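Local structure of laccase (Uncultured bacterium, 4F7K) at residues Y89-P94 and G117-E122; A170-V175 and G259-K264. The protein probably couples the one-electron oxidation of phenolic substrates to the reduction of oxygen to water, as multicopper oxidases of the laccase family do. All blocks are in the same frame, centred on the assembly; numbering follows the deposited sequence.

Contact 1. Residues Y89-P94 and G117-E122; sequences YSFRAP and GPLIVE
Two strands of a cupredoxin-like beta sandwich, the fold from which multicopper oxidases are built, face each other here across the hydrophobic interior. Strand 86-92 lies at the edge of one sheet and continues into Ala93; strand 116-122 belongs to the facing sheet, between strands 37-40 and 97-103. No hydrogen bond joins 89-94 to 117-122: the contact consists of two apolar pairs, Phe91 with Leu119 and Ala93 with Val121, met in the same order along both segments. The CA atoms of Ala93 and Val121 stand 6.9 Å apart, a separation bridged by their side chains. Phe91 does not aim its CB straight at the other strand. With chi1 at 52° the ring swings back between its own backbone N and C, and this turn brings its far end closer to the facing sheet. Leu119 meets that end at the edge, near the ring plane: its methyl CD1 is 4.3 Å from Phe91 CZ, a loose touch that does not cover a ring face. Phe45 from the neighbouring strand 44-51 and Trp61 from the opposite sheet also meet this ring, as does Ile66, so Leu119 supplies one part of a mixed aromatic and aliphatic filling. Phe99, on strand 97-103, packs beside both Leu119 and Val121. The backbone of Ala93 is hydrogen-bonded to Gly42 and Glu43, and its methyl points toward strand 116-122. Val121 presents both branches to it. CG1 lies opposite the backbone N (chi1 -173°), and CG2 is thereby placed beside that N; the Ala93 methyl faces this fork, with Ala93 CB 3.9 Å from Val121 CG1 and 3.6 Å from Val121 CG2.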
loop_
_atom_site.group_PDB
_atom_site.type_symbol
_atom_site.label_atom_id
_atom_site.label_comp_id
_atom_site.label_asym_id
_atom_site.label_seq_id
_atom_site.Cartn_x
_atom_site.Cartn_y
_atom_site.Cartn_z
ATOM N N TYR A 89 -16.070 9.443 7.420
ATOM C CA TYR A 89 -14.655 9.837 7.253
ATOM C C TYR A 89 -14.542 11.039 6.347
ATOM O O TYR A 89 -14.947 11.003 5.181
ATOM C CB TYR A 89 -13.787 8.708 6.699
ATOM C CG TYR A 89 -13.602 7.566 7.663
ATOM C CD1 TYR A 89 -12.628 7.636 8.673
ATOM C CD2 TYR A 89 -14.407 6.404 7.575
ATOM C CE1 TYR A 89 -12.437 6.576 9.580
ATOM C CE2 TYR A 89 -14.228 5.338 8.492
ATOM C CZ TYR A 89 -13.241 5.442 9.481
ATOM O OH TYR A 89 -13.048 4.413 10.359
ATOM N N SER A 90 -13.975 12.103 6.868
ATOM C CA SER A 90 -13.839 13.299 6.072
ATOM C C SER A 90 -12.487 13.984 6.285
ATOM O O SER A 90 -12.204 14.486 7.368
ATOM C CB SER A 90 -15.003 14.241 6.356
ATOM O OG SER A 90 -14.657 15.538 5.937
ATOM N N PHE A 91 -11.664 14.000 5.244
ATOM C CA PHE A 91 -10.335 14.594 5.327
ATOM C C PHE A 91 -9.889 15.150 3.980
ATOM O O PHE A 91 -10.299 14.658 2.910
ATOM C CB PHE A 91 -9.327 13.535 5.791
ATOM C CG PHE A 91 -9.374 12.280 4.972
ATOM C CD1 PHE A 91 -8.562 12.135 3.861
ATOM C CD2 PHE A 91 -10.249 11.246 5.307
ATOM C CE1 PHE A 91 -8.620 10.990 3.100
ATOM C CE2 PHE A 91 -10.307 10.094 4.552
ATOM C CZ PHE A 91 -9.499 9.960 3.454
ATOM N N ARG A 92 -9.048 16.180 4.050
ATOM C CA ARG A 92 -8.362 16.735 2.882
ATOM C C ARG A 92 -7.125 15.878 2.622
ATOM O O ARG A 92 -6.409 15.525 3.563
ATOM C CB ARG A 92 -7.985 18.206 3.111
ATOM C CG ARG A 92 -9.186 19.171 3.023
ATOM C CD ARG A 92 -8.776 20.668 2.905
ATOM N NE ARG A 92 -9.925 21.589 2.974
ATOM C CZ ARG A 92 -10.676 21.938 1.931
ATOM N NH1 ARG A 92 -10.404 21.454 0.722
ATOM N NH2 ARG A 92 -11.699 22.782 2.092
ATOM N N ALA A 93 -6.888 15.500 1.371
ATOM C CA ALA A 93 -5.677 14.758 1.030
ATOM C C ALA A 93 -4.628 15.744 0.534
ATOM O O ALA A 93 -4.840 16.424 -0.469
ATOM C CB ALA A 93 -5.962 13.670 -0.010
ATOM N N PRO A 94 -3.506 15.869 1.260
ATOM C CA PRO A 94 -2.565 16.941 0.938
ATOM C C PRO A 94 -1.454 16.501 -0.030
ATOM O O PRO A 94 -0.732 17.349 -0.561
ATOM C CB PRO A 94 -1.976 17.288 2.314
ATOM C CG PRO A 94 -1.934 15.919 3.003
ATOM C CD PRO A 94 -3.119 15.148 2.492
ATOM N N GLY A 117 -8.837 -1.512 -0.743
ATOM C CA GLY A 117 -8.849 -0.982 -2.082
ATOM C C GLY A 117 -7.876 0.201 -2.200
ATOM O O GLY A 117 -7.225 0.605 -1.210
ATOM N N PRO A 118 -7.779 0.758 -3.407
ATOM C CA PRO A 118 -6.864 1.820 -3.710
ATOM C C PRO A 118 -7.486 3.199 -3.527
ATOM O O PRO A 118 -8.697 3.410 -3.730
ATOM C CB PRO A 118 -6.530 1.567 -5.173
ATOM C CG PRO A 118 -7.795 0.976 -5.725
ATOM C CD PRO A 118 -8.443 0.232 -4.623
ATOM N N LEU A 119 -6.633 4.125 -3.114
ATOM C CA LEU A 119 -6.993 5.518 -2.956
ATOM C C LEU A 119 -5.983 6.347 -3.753
ATOM O O LEU A 119 -4.806 6.381 -3.416
ATOM C CB LEU A 119 -6.988 5.915 -1.466
ATOM C CG LEU A 119 -7.514 7.325 -1.120
ATOM C CD1 LEU A 119 -8.146 7.356 0.245
ATOM C CD2 LEU A 119 -6.444 8.412 -1.228
ATOM N N ILE A 120 -6.472 7.003 -4.807
ATOM C CA ILE A 120 -5.664 7.807 -5.681
ATOM C C ILE A 120 -5.908 9.307 -5.443
ATOM O O ILE A 120 -7.034 9.804 -5.561
ATOM C CB ILE A 120 -5.873 7.419 -7.166
ATOM C CG1 ILE A 120 -5.704 5.900 -7.379
ATOM C CG2 ILE A 120 -4.894 8.173 -8.046
ATOM C CD1 ILE A 120 -4.321 5.333 -6.983
ATOM N N VAL A 121 -4.848 10.012 -5.059
ATOM C CA VAL A 121 -4.878 11.478 -4.986
ATOM C C VAL A 121 -4.151 12.048 -6.209
ATOM O O VAL A 121 -2.969 11.835 -6.377
ATOM C CB VAL A 121 -4.210 12.004 -3.716
ATOM C CG1 VAL A 121 -4.426 13.525 -3.603
ATOM C CG2 VAL A 121 -4.737 11.303 -2.472
ATOM N N GLU A 122 -4.888 12.743 -7.072
ATOM C CA GLU A 122 -4.391 13.170 -8.374
ATOM C C GLU A 122 -3.528 14.424 -8.276
ATOM O O GLU A 122 -3.797 15.278 -7.437
ATOM C CB GLU A 122 -5.559 13.497 -9.282
ATOM C CG GLU A 122 -6.557 12.365 -9.483
ATOM C CD GLU A 122 -7.706 12.846 -10.334
ATOM O OE1 GLU A 122 -7.479 13.812 -11.114
ATOM O OE2 GLU A 122 -8.820 12.299 -10.217
#

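Contact 2. Residues A170-V175 and G259-K264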
loop_
_atom_site.group_PDB
_atom_site.type_symbol
_atom_site.label_atom_id
_atom_site.label_comp_id
_atom_site.label_asym_id
_atom_site.label_seq_id
_atom_site.Cartn_x
_atom_site.Cartn_y
_atom_site.Cartn_z
ATOM N N ALA A 170 -1.409 -10.429 -9.540
ATOM C CA ALA A 170 -1.446 -9.001 -9.751
ATOM C C ALA A 170 -2.794 -8.656 -10.391
ATOM O O ALA A 170 -3.048 -9.010 -11.509
ATOM C CB ALA A 170 -0.294 -8.589 -10.696
ATOM N N LEU A 171 -3.657 -7.973 -9.660
ATOM C CA LEU A 171 -4.957 -7.570 -10.166
ATOM C C LEU A 171 -4.825 -6.195 -10.755
ATOM O O LEU A 171 -4.294 -5.295 -10.104
ATOM C CB LEU A 171 -5.979 -7.534 -9.038
ATOM C CG LEU A 171 -6.111 -8.883 -8.313
ATOM C CD1 LEU A 171 -6.947 -8.756 -7.065
ATOM C CD2 LEU A 171 -6.747 -9.919 -9.211
ATOM N N VAL A 172 -5.319 -6.047 -11.984
ATOM C CA VAL A 172 -5.128 -4.849 -12.760
ATOM C C VAL A 172 -6.455 -4.112 -12.790
ATOM O O VAL A 172 -7.497 -4.707 -13.061
ATOM C CB VAL A 172 -4.647 -5.182 -14.217
ATOM C CG1 VAL A 172 -4.441 -3.930 -15.005
ATOM C CG2 VAL A 172 -3.326 -5.970 -14.173
ATOM N N GLU A 173 -6.422 -2.837 -12.445
ATOM C CA GLU A 173 -7.635 -2.026 -12.412
ATOM C C GLU A 173 -7.376 -0.710 -13.111
ATOM O O GLU A 173 -6.477 0.014 -12.696
ATOM C CB GLU A 173 -8.071 -1.771 -10.969
ATOM C CG GLU A 173 -9.246 -0.775 -10.819
ATOM C CD GLU A 173 -10.502 -1.228 -11.526
ATOM O OE1 GLU A 173 -10.915 -2.387 -11.323
ATOM O OE2 GLU A 173 -11.080 -0.416 -12.292
ATOM N N PRO A 174 -8.133 -0.409 -14.192
ATOM C CA PRO A 174 -9.137 -1.297 -14.823
ATOM C C PRO A 174 -8.460 -2.264 -15.793
ATOM O O PRO A 174 -7.295 -2.065 -16.128
ATOM C CB PRO A 174 -10.016 -0.318 -15.604
ATOM C CG PRO A 174 -9.004 0.752 -16.072
ATOM C CD PRO A 174 -8.025 0.889 -14.901
ATOM N N VAL A 175 -9.165 -3.306 -16.212
ATOM C CA VAL A 175 -8.680 -4.165 -17.280
ATOM C C VAL A 175 -9.049 -3.496 -18.590
ATOM O O VAL A 175 -10.225 -3.313 -18.931
ATOM C CB VAL A 175 -9.290 -5.571 -17.247
ATOM C CG1 VAL A 175 -8.935 -6.311 -18.547
ATOM C CG2 VAL A 175 -8.808 -6.332 -15.982
ATOM N N GLY A 259 0.589 -11.727 -13.397
ATOM C CA GLY A 259 -0.484 -11.304 -14.279
ATOM C C GLY A 259 0.090 -10.493 -15.416
ATOM O O GLY A 259 1.301 -10.286 -15.483
ATOM N N GLU A 260 -0.789 -10.027 -16.299
ATOM C CA GLU A 260 -0.382 -9.291 -17.490
ATOM C C GLU A 260 -1.432 -8.302 -17.978
ATOM O O GLU A 260 -2.603 -8.364 -17.600
ATOM C CB GLU A 260 0.040 -10.250 -18.617
ATOM C CG GLU A 260 -0.997 -11.288 -19.003
ATOM C CD GLU A 260 -0.384 -12.451 -19.760
ATOM O OE1 GLU A 260 0.864 -12.572 -19.777
ATOM O OE2 GLU A 260 -1.150 -13.240 -20.358
ATOM N N ILE A 261 -0.977 -7.361 -18.792
ATOM C CA ILE A 261 -1.845 -6.398 -19.435
ATOM C C ILE A 261 -1.707 -6.738 -20.914
ATOM O O ILE A 261 -0.629 -6.581 -21.485
ATOM C CB ILE A 261 -1.384 -4.951 -19.145
ATOM C CG1 ILE A 261 -1.462 -4.673 -17.641
ATOM C CG2 ILE A 261 -2.203 -3.943 -19.929
ATOM C CD1 ILE A 261 -0.763 -3.435 -17.214
ATOM N N PRO A 262 -2.790 -7.256 -21.520
ATOM C CA PRO A 262 -2.767 -7.644 -22.922
ATOM C C PRO A 262 -2.590 -6.426 -23.805
ATOM O O PRO A 262 -3.109 -5.342 -23.503
ATOM C CB PRO A 262 -4.142 -8.286 -23.145
ATOM C CG PRO A 262 -4.996 -7.756 -22.050
ATOM C CD PRO A 262 -4.071 -7.587 -20.870
ATOM N N VAL A 263 -1.811 -6.610 -24.864
ATOM C CA VAL A 263 -1.467 -5.538 -25.768
ATOM C C VAL A 263 -2.087 -5.855 -27.110
ATOM O O VAL A 263 -1.949 -6.973 -27.608
ATOM C CB VAL A 263 0.062 -5.379 -25.912
ATOM C CG1 VAL A 263 0.410 -4.336 -26.990
ATOM C CG2 VAL A 263 0.687 -5.001 -24.583
ATOM N N LYS A 264 -2.760 -4.868 -27.691
ATOM C CA LYS A 264 -3.348 -5.000 -29.025
ATOM C C LYS A 264 -3.267 -3.683 -29.771
ATOM O O LYS A 264 -3.552 -2.627 -29.201
ATOM C CB LYS A 264 -4.821 -5.427 -28.938
#
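Val172 and Ile261 make the apolar part of this contact, their side chains crossing at about a right angle. Both methyls of Val172 take part: Ile261 CG1 lies 4.0 Å from Val172 CG1 and 4.1 Å from Val172 CG2, nearly equidistant from the two prongs. The CB of Ile261 does not head straight for the other strand; a chi1 of -62° puts CG1 opposite the carbonyl carbon and carries that branch nearer to the valine. Leu133 of strand 131-140 and Val178 also pack on Ile261, as do Ile245 and Phe247 from strand 245-249.

The remaining contacts set side-chain methyls against backbone. Val172 CG2 approaches the carbonyl of the exposed Glu260, 4.2 Å from Glu260 O, while the side chain of Glu260 starts off in the other direction. At the other end Ala170 CB comes within 4.2 Å of Gly259 N, where the two backbones are close, the CA atoms of Ala170 and Gly259 being 5.2 Å apart. The segments belong to what is probably the second cupredoxin-like domain, as in other multicopper oxidases: strand 167-173 borders one sheet and strand 256-261 another, so the contact is a seam between two sheet edges.

As to hydrogen bonding, none links 170-175 to 259-264, although Ala170 is bonded through its backbone to Leu258, just before Gly259. The strands run in roughly the same direction, 25° apart, and their axes come no closer than 6.8 Å. Each is bonded on its other flank, Leu171 and Glu173 to strand 131-140, Gly259 and Ile261 to strand 245-249. A cis peptide precedes Pro174, where the first strand has ended, and Glu173 OE1 hydrogen-bonds a glycerol probably left from crystallisation.

Followed from the N terminus, contact 1 comes first: it closes a short loop of 22 residues that includes strand 97-103 and brings together the two sheets of the first sandwich. The chain then passes through strand 131-140 before contact 2 opens, and contact 2 closes a much longer loop of 83 residues, joining the margins of two further sheets. The loops are in series, neither nesting nor crossing. The centres of contact 1 and contact 2 lie about 24 Å apart. The nearest atoms of contact 1 and contact 2 are about 6 Å apart, without touching. Strand 131-140 relates them: Pro118 and Ile120 pack on its Ile134, while the backbone of Glu173 pairs with that of the same residue.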